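PDB 5MKW: DNA annealing helicase and endonuclease ZRANB3 from Homo sapiens, which is a DNA annealing helicase and endonuclease that maintains genome stability at stalled replication forks, represented here by its HNH domain. Local coordinates for residues G18-C23 / T97-E102; A48-K53 / G69-V74. One frame throughout, in Å; residues are numbered along the deposited sequence. Where two conformers were deposited one is given.

Overall arrangement
Both contacts lie in the HNH domain and meet at the start of helix 97-118, with centres about 8 Å apart. Contact 1 is partly buried: a loop and a helix, far apart in sequence, are joined through a zinc ion, and thiolate sulfurs do nearly all the work. Contact 2, nested inside the loop that contact 1 closes, is a buried meeting of a loop carrying a 3-10 segment with the lead-in to strand 72-76; its chemistry is mostly aromatic and apolar, with an indole edge set against a carbonyl oxygen. The two are tied directly: Thr97 donates its backbone N-H to Phe71 O, its hydroxyl OG1 is hydrogen-bonded to His70 O, and Val98 packs against Trp50.

Contact 1. Residues G18-C23 / T97-E102; sequences GVCQLC and TVCHKE. With ZN (zinc ion), chain C.
The sulfur of Cys20 is gripped from several directions: it binds the zinc ion at 2.4 Å and accepts the backbone N-H groups of Leu22, with N to SG 3.5 Å, and of Cys23, with N to SG 3.6 Å. The second of these bonds is the straighter, at 166° on the hydrogen. Two peptide groups thus turn back onto a metal-bound sulfur, the pattern of a zinc knuckle built on a CxxC sequence. Cys23 SG holds the same zinc ion at 2.3 Å, and from the first turn of helix 97-118 Cys99 SG reaches it, also at 2.3 Å; Cys96, at the end of strand 92-96, completes the Cys4 site. The two cysteines of the loop approach differently. Cys20 directs SG anti to its backbone N (chi1 -180°), whereas Cys23 tucks SG between its N and carbonyl carbon (chi1 76°), and the sulfurs converge on one ion. Cys99 SG stands 3.8 Å from Cys20 SG, a spacing set by the shared metal. Beside the site, the CB of Leu22 lies 4.1 Å from Cys99 SG, a light apolar flank. Within the loop, Gln21 folds its amide back so that NE2 meets Val19 O at 2.9 Å from above the carbonyl plane. Four thiolates would place considerable negative charge on one zinc ion, and the N-H groups directed at Cys20 SG probably draw some of it off; the site is consistent with a structural zinc that ties the loop to the helix.

Contact 2. Residues A48-K53 / G69-V74; sequences ATWTSK and GHFWQV
Trp50 carries its CG between the backbone N and the carbonyl carbon (chi1 60°), which brings the far edge of the indole to Phe71 O, 3.4 Å from Trp50 CH2 and near the ring plane. This oxygen also accepts the backbone N-H of Thr97, so the indole C-H is a second, weaker neighbour. Phe71 sets its own CG beside the backbone N, anti to the carbonyl carbon (chi1 -67°), and its ring meets the methyl CG2 of Thr51 obliquely, with CG2 4.3 Å from Phe71 CE2. The same methyl lies over one face of the Trp50 indole, 3.6 Å above its plane and toward the rim, so it fills the corner between two aromatic residues. Thr51 OG1 is hydrogen-bonded to Leu46 O. The short 3-10 turn is secured at its start by Ser52, whose N and OG reach Thr49 O from opposite faces of the carbonyl plane. On the other segment, the bond from Gln73 NE2 to Gly69 O (2.9 Å) spans the turn leading into strand 72-76. The order of strands 72-76 and 92-96 and helix 97-118 is consistent with the beta-beta-alpha core of His-Me finger (HNH) nucleases. Trp50 packs on Thr97 and Val98 of that helix and, with Thr51, on helix 27-36, while Thr51 and Phe71 share Met62 of helix 56-64.

Contact 1. Residues G18-C23 / T97-E102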
ATOM      1  N   GLY A  18       6.854  -6.454  -5.651  1.00 18.03           N
ATOM      2  CA  GLY A  18       6.007  -5.288  -5.679  1.00 18.88           C
ATOM      3  C   GLY A  18       4.709  -5.511  -6.424  1.00 18.72           C
ATOM      4  O   GLY A  18       4.091  -4.541  -6.872  1.00 19.86           O
ATOM      5  N   VAL A  19       4.253  -6.769  -6.478  1.00 19.77           N
ATOM      6  CA  VAL A  19       2.956  -7.133  -7.104  1.00 19.80           C
ATOM      7  C   VAL A  19       1.881  -7.350  -6.063  1.00 19.56           C
ATOM      8  O   VAL A  19       2.117  -8.049  -5.050  1.00 18.94           O
ATOM      9  CB  VAL A  19       3.073  -8.442  -7.904  1.00 21.91           C
ATOM     10  CG1 VAL A  19       1.725  -8.791  -8.539  1.00 22.20           C
ATOM     11  CG2 VAL A  19       4.139  -8.280  -8.974  1.00 22.24           C
ATOM     12  N   CYS A  20       0.803  -6.594  -6.159  1.00 19.55           N
ATOM     13  CA  CYS A  20      -0.238  -6.636  -5.113  1.00 20.14           C
ATOM     14  C   CYS A  20      -0.877  -8.016  -5.089  1.00 21.59           C
ATOM     15  O   CYS A  20      -1.269  -8.548  -6.157  1.00 21.68           O
ATOM     16  CB  CYS A  20      -1.339  -5.618  -5.383  1.00 20.11           C
ATOM     17  SG  CYS A  20      -2.655  -5.603  -4.132  1.00 19.96           S
ATOM     18  N   GLN A  21      -0.979  -8.592  -3.896  1.00 20.70           N
ATOM     19  CA  GLN A  21      -1.466  -9.965  -3.778  1.00 22.59           C
ATOM     20  C   GLN A  21      -2.981 -10.048  -3.774  1.00 22.77           C
ATOM     21  O   GLN A  21      -3.519 -11.128  -3.926  1.00 22.30           O
ATOM     22  CB  GLN A  21      -0.893 -10.622  -2.540  1.00 21.84           C
ATOM     23  CG  GLN A  21       0.609 -10.737  -2.588  1.00 22.08           C
ATOM     24  CD  GLN A  21       1.093 -11.539  -3.817  1.00 23.28           C
ATOM     25  OE1 GLN A  21       0.894 -12.739  -3.895  1.00 22.06           O
ATOM     26  NE2 GLN A  21       1.731 -10.865  -4.763  1.00 22.84           N
ATOM     27  N   LEU A  22      -3.656  -8.898  -3.700  1.00 23.22           N
ATOM     28  CA  LEU A  22      -5.123  -8.854  -3.793  1.00 25.09           C
ATOM     29  C   LEU A  22      -5.622  -8.577  -5.199  1.00 27.23           C
ATOM     30  O   LEU A  22      -6.544  -9.246  -5.645  1.00 28.68           O
ATOM     31  CB  LEU A  22      -5.725  -7.849  -2.817  1.00 23.42           C
ATOM     32  CG  LEU A  22      -5.371  -8.122  -1.357  1.00 24.96           C
ATOM     33  CD1 LEU A  22      -6.097  -7.208  -0.394  1.00 23.73           C
ATOM     34  CD2 LEU A  22      -5.595  -9.593  -0.999  1.00 25.27           C
ATOM     35  N   CYS A  23      -5.057  -7.571  -5.875  1.00 26.44           N
ATOM     36  CA  CYS A  23      -5.568  -7.147  -7.162  1.00 24.73           C
ATOM     37  C   CYS A  23      -4.596  -7.364  -8.320  1.00 24.03           C
ATOM     38  O   CYS A  23      -4.980  -7.187  -9.462  1.00 24.73           O
ATOM     39  CB  CYS A  23      -5.985  -5.667  -7.105  1.00 25.06           C
ATOM     40  SG  CYS A  23      -4.597  -4.522  -7.137  1.00 23.88           S
ATOM     41  N   THR A  97      -1.072   0.497  -2.837  1.00 17.86           N
ATOM     42  CA  THR A  97      -1.512   1.486  -1.860  1.00 17.66           C
ATOM     43  C   THR A  97      -3.020   1.717  -1.846  1.00 17.38           C
ATOM     44  O   THR A  97      -3.554   2.092  -0.839  1.00 18.73           O
ATOM     45  CB  THR A  97      -0.727   2.791  -1.999  1.00 18.37           C
ATOM     46  OG1 THR A  97      -0.544   3.100  -3.392  1.00 17.86           O
ATOM     47  CG2 THR A  97       0.646   2.606  -1.305  1.00 19.19           C
ATOM     48  N   VAL A  98      -3.709   1.422  -2.938  1.00 19.45           N
ATOM     49  CA  VAL A  98      -5.150   1.528  -2.988  1.00 19.51           C
ATOM     50  C   VAL A  98      -5.779   0.391  -2.153  1.00 20.06           C
ATOM     51  O   VAL A  98      -6.618   0.619  -1.300  1.00 17.37           O
ATOM     52  CB  VAL A  98      -5.667   1.517  -4.441  1.00 20.57           C
ATOM     53  CG1 VAL A  98      -7.176   1.289  -4.495  1.00 22.37           C
ATOM     54  CG2 VAL A  98      -5.307   2.826  -5.150  1.00 21.28           C
ATOM     55  N   CYS A  99      -5.305  -0.818  -2.341  1.00 19.98           N
ATOM     56  CA  CYS A  99      -5.757  -1.909  -1.460  1.00 21.07           C
ATOM     57  C   CYS A  99      -5.377  -1.695   0.017  1.00 21.39           C
ATOM     58  O   CYS A  99      -6.105  -2.070   0.932  1.00 20.03           O
ATOM     59  CB  CYS A  99      -5.189  -3.237  -1.938  1.00 21.92           C
ATOM     60  SG  CYS A  99      -5.890  -3.799  -3.529  1.00 23.16           S
ATOM     61  N   HIS A 100      -4.191  -1.179   0.248  1.00 20.51           N
ATOM     62  CA  HIS A 100      -3.745  -0.949   1.595  1.00 20.38           C
ATOM     63  C   HIS A 100      -4.656   0.086   2.294  1.00 22.02           C
ATOM     64  O   HIS A 100      -4.991  -0.066   3.458  1.00 18.83           O
ATOM     65  CB  HIS A 100      -2.329  -0.468   1.611  1.00 21.58           C
ATOM     66  CG  HIS A 100      -1.802  -0.250   2.977  1.00 24.10           C
ATOM     67  ND1 HIS A 100      -1.339   0.976   3.407  1.00 24.60           N
ATOM     68  CD2 HIS A 100      -1.561  -1.122   3.980  1.00 24.55           C
ATOM     69  CE1 HIS A 100      -0.805   0.835   4.602  1.00 26.49           C
ATOM     70  NE2 HIS A 100      -1.049  -0.393   5.021  1.00 24.21           N
ATOM     71  N   LYS A 101      -4.995   1.158   1.584  1.00 22.40           N
ATOM     72  CA  LYS A 101      -5.907   2.164   2.128  1.00 25.38           C
ATOM     73  C   LYS A 101      -7.357   1.689   2.375  1.00 26.38           C
ATOM     74  O   LYS A 101      -7.960   2.077   3.390  1.00 24.64           O
ATOM     75  CB  LYS A 101      -5.901   3.389   1.234  1.00 27.84           C
ATOM     76  CG  LYS A 101      -4.642   4.195   1.429  1.00 29.52           C
ATOM     77  CD  LYS A 101      -4.643   5.398   0.543  1.00 30.62           C
ATOM     78  CE  LYS A 101      -3.234   5.905   0.381  1.00 30.95           C
ATOM     79  NZ  LYS A 101      -2.737   6.488   1.640  1.00 32.88           N
ATOM     80  N   GLU A 102      -7.897   0.851   1.484  1.00 25.57           N
ATOM     81  CA  GLU A 102      -9.181   0.179   1.753  1.00 29.18           C
ATOM     82  C   GLU A 102      -9.096  -0.649   3.026  1.00 29.38           C
ATOM     83  O   GLU A 102     -10.006  -0.642   3.853  1.00 31.76           O
ATOM     84  CB  GLU A 102      -9.608  -0.733   0.621  1.00 31.04           C
ATOM     85  CG  GLU A 102      -9.964  -0.037  -0.676  1.00 40.20           C
ATOM     86  CD  GLU A 102     -10.059  -1.016  -1.868  1.00 43.73           C
ATOM     87  OE1 GLU A 102     -10.100  -2.242  -1.649  1.00 52.15           O
ATOM     88  OE2 GLU A 102     -10.171  -0.559  -3.011  1.00 53.38           O
TER
HETATM   89 ZN    ZN C 201      -4.097  -3.937  -4.962  1.00 21.72          ZN

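Contact 2. Residues A48-K53 / G69-V74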
ATOM      1  N   ALA A  48      -4.593   7.841 -15.226  1.00 24.84           N
ATOM      2  CA  ALA A  48      -4.964   6.876 -16.255  1.00 26.63           C
ATOM      3  C   ALA A  48      -5.003   5.456 -15.743  1.00 26.09           C
ATOM      4  O   ALA A  48      -5.363   4.576 -16.503  1.00 25.20           O
ATOM      5  CB  ALA A  48      -3.998   6.949 -17.425  1.00 27.57           C
ATOM      6  N   THR A  49      -4.662   5.219 -14.474  1.00 23.28           N
ATOM      7  CA  THR A  49      -4.609   3.851 -13.967  1.00 22.66           C
ATOM      8  C   THR A  49      -5.085   3.763 -12.518  1.00 23.03           C
ATOM      9  O   THR A  49      -5.707   4.689 -12.025  1.00 22.82           O
ATOM     10  CB  THR A  49      -3.213   3.233 -14.244  1.00 22.34           C
ATOM     11  OG1 THR A  49      -3.294   1.838 -14.084  1.00 21.86           O
ATOM     12  CG2 THR A  49      -2.142   3.793 -13.380  1.00 23.37           C
ATOM     13  N   TRP A  50      -4.866   2.625 -11.877  1.00 24.62           N
ATOM     14  CA  TRP A  50      -5.414   2.293 -10.536  1.00 23.81           C
ATOM     15  C   TRP A  50      -5.046   3.299  -9.469  1.00 22.28           C
ATOM     16  O   TRP A  50      -5.778   3.467  -8.496  1.00 24.66           O
ATOM     17  CB  TRP A  50      -4.924   0.894 -10.092  1.00 23.53           C
ATOM     18  CG  TRP A  50      -3.395   0.773  -9.993  1.00 23.12           C
ATOM     19  CD1 TRP A  50      -2.550   0.272 -10.937  1.00 25.86           C
ATOM     20  CD2 TRP A  50      -2.591   1.059  -8.862  1.00 22.89           C
ATOM     21  NE1 TRP A  50      -1.250   0.261 -10.466  1.00 23.52           N
ATOM     22  CE2 TRP A  50      -1.259   0.765  -9.197  1.00 24.45           C
ATOM     23  CE3 TRP A  50      -2.869   1.474  -7.571  1.00 23.17           C
ATOM     24  CZ2 TRP A  50      -0.222   0.888  -8.285  1.00 23.83           C
ATOM     25  CZ3 TRP A  50      -1.823   1.726  -6.717  1.00 22.43           C
ATOM     26  CH2 TRP A  50      -0.522   1.382  -7.053  1.00 21.58           C
ATOM     27  N   THR A  51      -3.928   3.990  -9.646  1.00 21.33           N
ATOM     28  CA  THR A  51      -3.540   5.098  -8.729  1.00 23.69           C
ATOM     29  C   THR A  51      -4.564   6.291  -8.677  1.00 24.11           C
ATOM     30  O   THR A  51      -4.595   7.082  -7.719  1.00 19.75           O
ATOM     31  CB  THR A  51      -2.161   5.663  -9.154  1.00 23.63           C
ATOM     32  OG1 THR A  51      -2.110   5.757 -10.590  1.00 24.14           O
ATOM     33  CG2 THR A  51      -1.045   4.765  -8.676  1.00 22.31           C
ATOM     34  N   SER A  52      -5.428   6.377  -9.677  1.00 24.24           N
ATOM     35  CA  SER A  52      -6.424   7.453  -9.714  1.00 25.20           C
ATOM     36  C   SER A  52      -7.330   7.451  -8.495  1.00 26.90           C
ATOM     37  O   SER A  52      -7.944   8.481  -8.157  1.00 24.88           O
ATOM     38  CB  SER A  52      -7.295   7.334 -10.956  1.00 25.15           C
ATOM     39  OG  SER A  52      -8.144   6.195 -10.869  1.00 24.67           O
ATOM     40  N   LYS A  53      -7.367   6.326  -7.796  1.00 25.08           N
ATOM     41  CA  LYS A  53      -8.182   6.199  -6.610  1.00 27.91           C
ATOM     42  C   LYS A  53      -7.498   6.617  -5.313  1.00 25.99           C
ATOM     43  O   LYS A  53      -8.117   6.620  -4.280  1.00 24.54           O
ATOM     44  CB  LYS A  53      -8.671   4.770  -6.478  1.00 32.89           C
ATOM     45  CG  LYS A  53      -9.709   4.415  -7.519  1.00 38.76           C
ATOM     46  CD  LYS A  53     -10.205   2.990  -7.284  1.00 48.48           C
ATOM     47  CE  LYS A  53     -11.467   2.692  -8.084  1.00 57.61           C
ATOM     48  NZ  LYS A  53     -12.269   1.634  -7.409  1.00 60.68           N
ATOM     49  N   GLY A  69       7.090   3.530  -1.462  1.00 18.95           N
ATOM     50  CA  GLY A  69       5.993   3.493  -0.521  1.00 17.93           C
ATOM     51  C   GLY A  69       4.691   4.173  -0.929  1.00 17.41           C
ATOM     52  O   GLY A  69       3.655   3.894  -0.349  1.00 16.53           O
ATOM     53  N   HIS A  70       4.717   5.020  -1.953  1.00 17.23           N
ATOM     54  CA  HIS A  70       3.485   5.549  -2.515  1.00 17.59           C
ATOM     55  C   HIS A  70       2.717   4.538  -3.312  1.00 16.73           C
ATOM     56  O   HIS A  70       1.521   4.738  -3.582  1.00 17.04           O
ATOM     57  CB  HIS A  70       3.749   6.757  -3.429  1.00 18.83           C
ATOM     58  CG  HIS A  70       4.221   7.966  -2.714  1.00 20.26           C
ATOM     59  ND1 HIS A  70       5.200   8.780  -3.229  1.00 20.24           N
ATOM     60  CD2 HIS A  70       3.801   8.548  -1.557  1.00 20.35           C
ATOM     61  CE1 HIS A  70       5.363   9.820  -2.430  1.00 22.49           C
ATOM     62  NE2 HIS A  70       4.504   9.718  -1.429  1.00 21.67           N
ATOM     63  N   PHE A  71       3.407   3.510  -3.780  1.00 16.31           N
ATOM     64  CA  PHE A  71       2.836   2.539  -4.714  1.00 16.25           C
ATOM     65  C   PHE A  71       2.469   1.193  -4.048  1.00 16.71           C
ATOM     66  O   PHE A  71       1.463   0.571  -4.419  1.00 16.61           O
ATOM     67  CB  PHE A  71       3.825   2.338  -5.873  1.00 16.94           C
ATOM     68  CG  PHE A  71       3.996   3.558  -6.730  1.00 17.11           C
ATOM     69  CD1 PHE A  71       4.826   4.595  -6.321  1.00 17.00           C
ATOM     70  CD2 PHE A  71       3.175   3.762  -7.812  1.00 16.96           C
ATOM     71  CE1 PHE A  71       4.925   5.770  -7.073  1.00 18.16           C
ATOM     72  CE2 PHE A  71       3.251   4.921  -8.548  1.00 18.01           C
ATOM     73  CZ  PHE A  71       4.150   5.932  -8.191  1.00 18.22           C
ATOM     74  N   TRP A  72       3.320   0.692  -3.151  1.00 16.58           N
ATOM     75  CA  TRP A  72       3.035  -0.566  -2.439  1.00 16.90           C
ATOM     76  C   TRP A  72       3.545  -0.532  -1.000  1.00 16.84           C
ATOM     77  O   TRP A  72       4.467   0.214  -0.668  1.00 16.51           O
ATOM     78  CB  TRP A  72       3.576  -1.826  -3.179  1.00 18.08           C
ATOM     79  CG  TRP A  72       5.025  -1.903  -3.356  1.00 18.33           C
ATOM     80  CD1 TRP A  72       5.749  -1.390  -4.388  1.00 20.06           C
ATOM     81  CD2 TRP A  72       5.967  -2.560  -2.496  1.00 20.84           C
ATOM     82  NE1 TRP A  72       7.090  -1.654  -4.221  1.00 20.87           N
ATOM     83  CE2 TRP A  72       7.250  -2.394  -3.080  1.00 20.89           C
ATOM     84  CE3 TRP A  72       5.850  -3.304  -1.325  1.00 23.23           C
ATOM     85  CZ2 TRP A  72       8.409  -2.921  -2.520  1.00 23.18           C
ATOM     86  CZ3 TRP A  72       7.036  -3.804  -0.726  1.00 24.55           C
ATOM     87  CH2 TRP A  72       8.289  -3.639  -1.365  1.00 24.16           C
ATOM     88  N   GLN A  73       2.921  -1.366  -0.173  1.00 16.52           N
ATOM     89  CA  GLN A  73       3.177  -1.492   1.255  1.00 19.03           C
ATOM     90  C   GLN A  73       3.136  -2.991   1.601  1.00 19.69           C
ATOM     91  O   GLN A  73       2.390  -3.737   0.967  1.00 19.39           O
ATOM     92  CB  GLN A  73       2.042  -0.812   2.042  1.00 19.02           C
ATOM     93  CG  GLN A  73       2.019   0.700   1.965  1.00 20.56           C
ATOM     94  CD  GLN A  73       3.209   1.300   2.705  1.00 24.09           C
ATOM     95  OE1 GLN A  73       3.606   0.776   3.753  1.00 27.08           O
ATOM     96  NE2 GLN A  73       3.906   2.239   2.071  1.00 25.10           N
ATOM     97  N   VAL A  74       3.908  -3.405   2.621  1.00 20.83           N
ATOM     98  CA  VAL A  74       3.749  -4.720   3.239  0.50 22.04           C
ATOM     99  C   VAL A  74       2.643  -4.681   4.280  1.00 22.33           C
ATOM    100  O   VAL A  74       2.557  -3.725   5.068  1.00 21.39           O
ATOM    101  CB  VAL A  74       5.057  -5.148   3.928  0.50 24.53           C
ATOM    102  CG1 VAL A  74       4.886  -6.465   4.665  0.50 25.73           C
ATOM    103  CG2 VAL A  74       6.151  -5.264   2.889  0.50 25.40           C
TER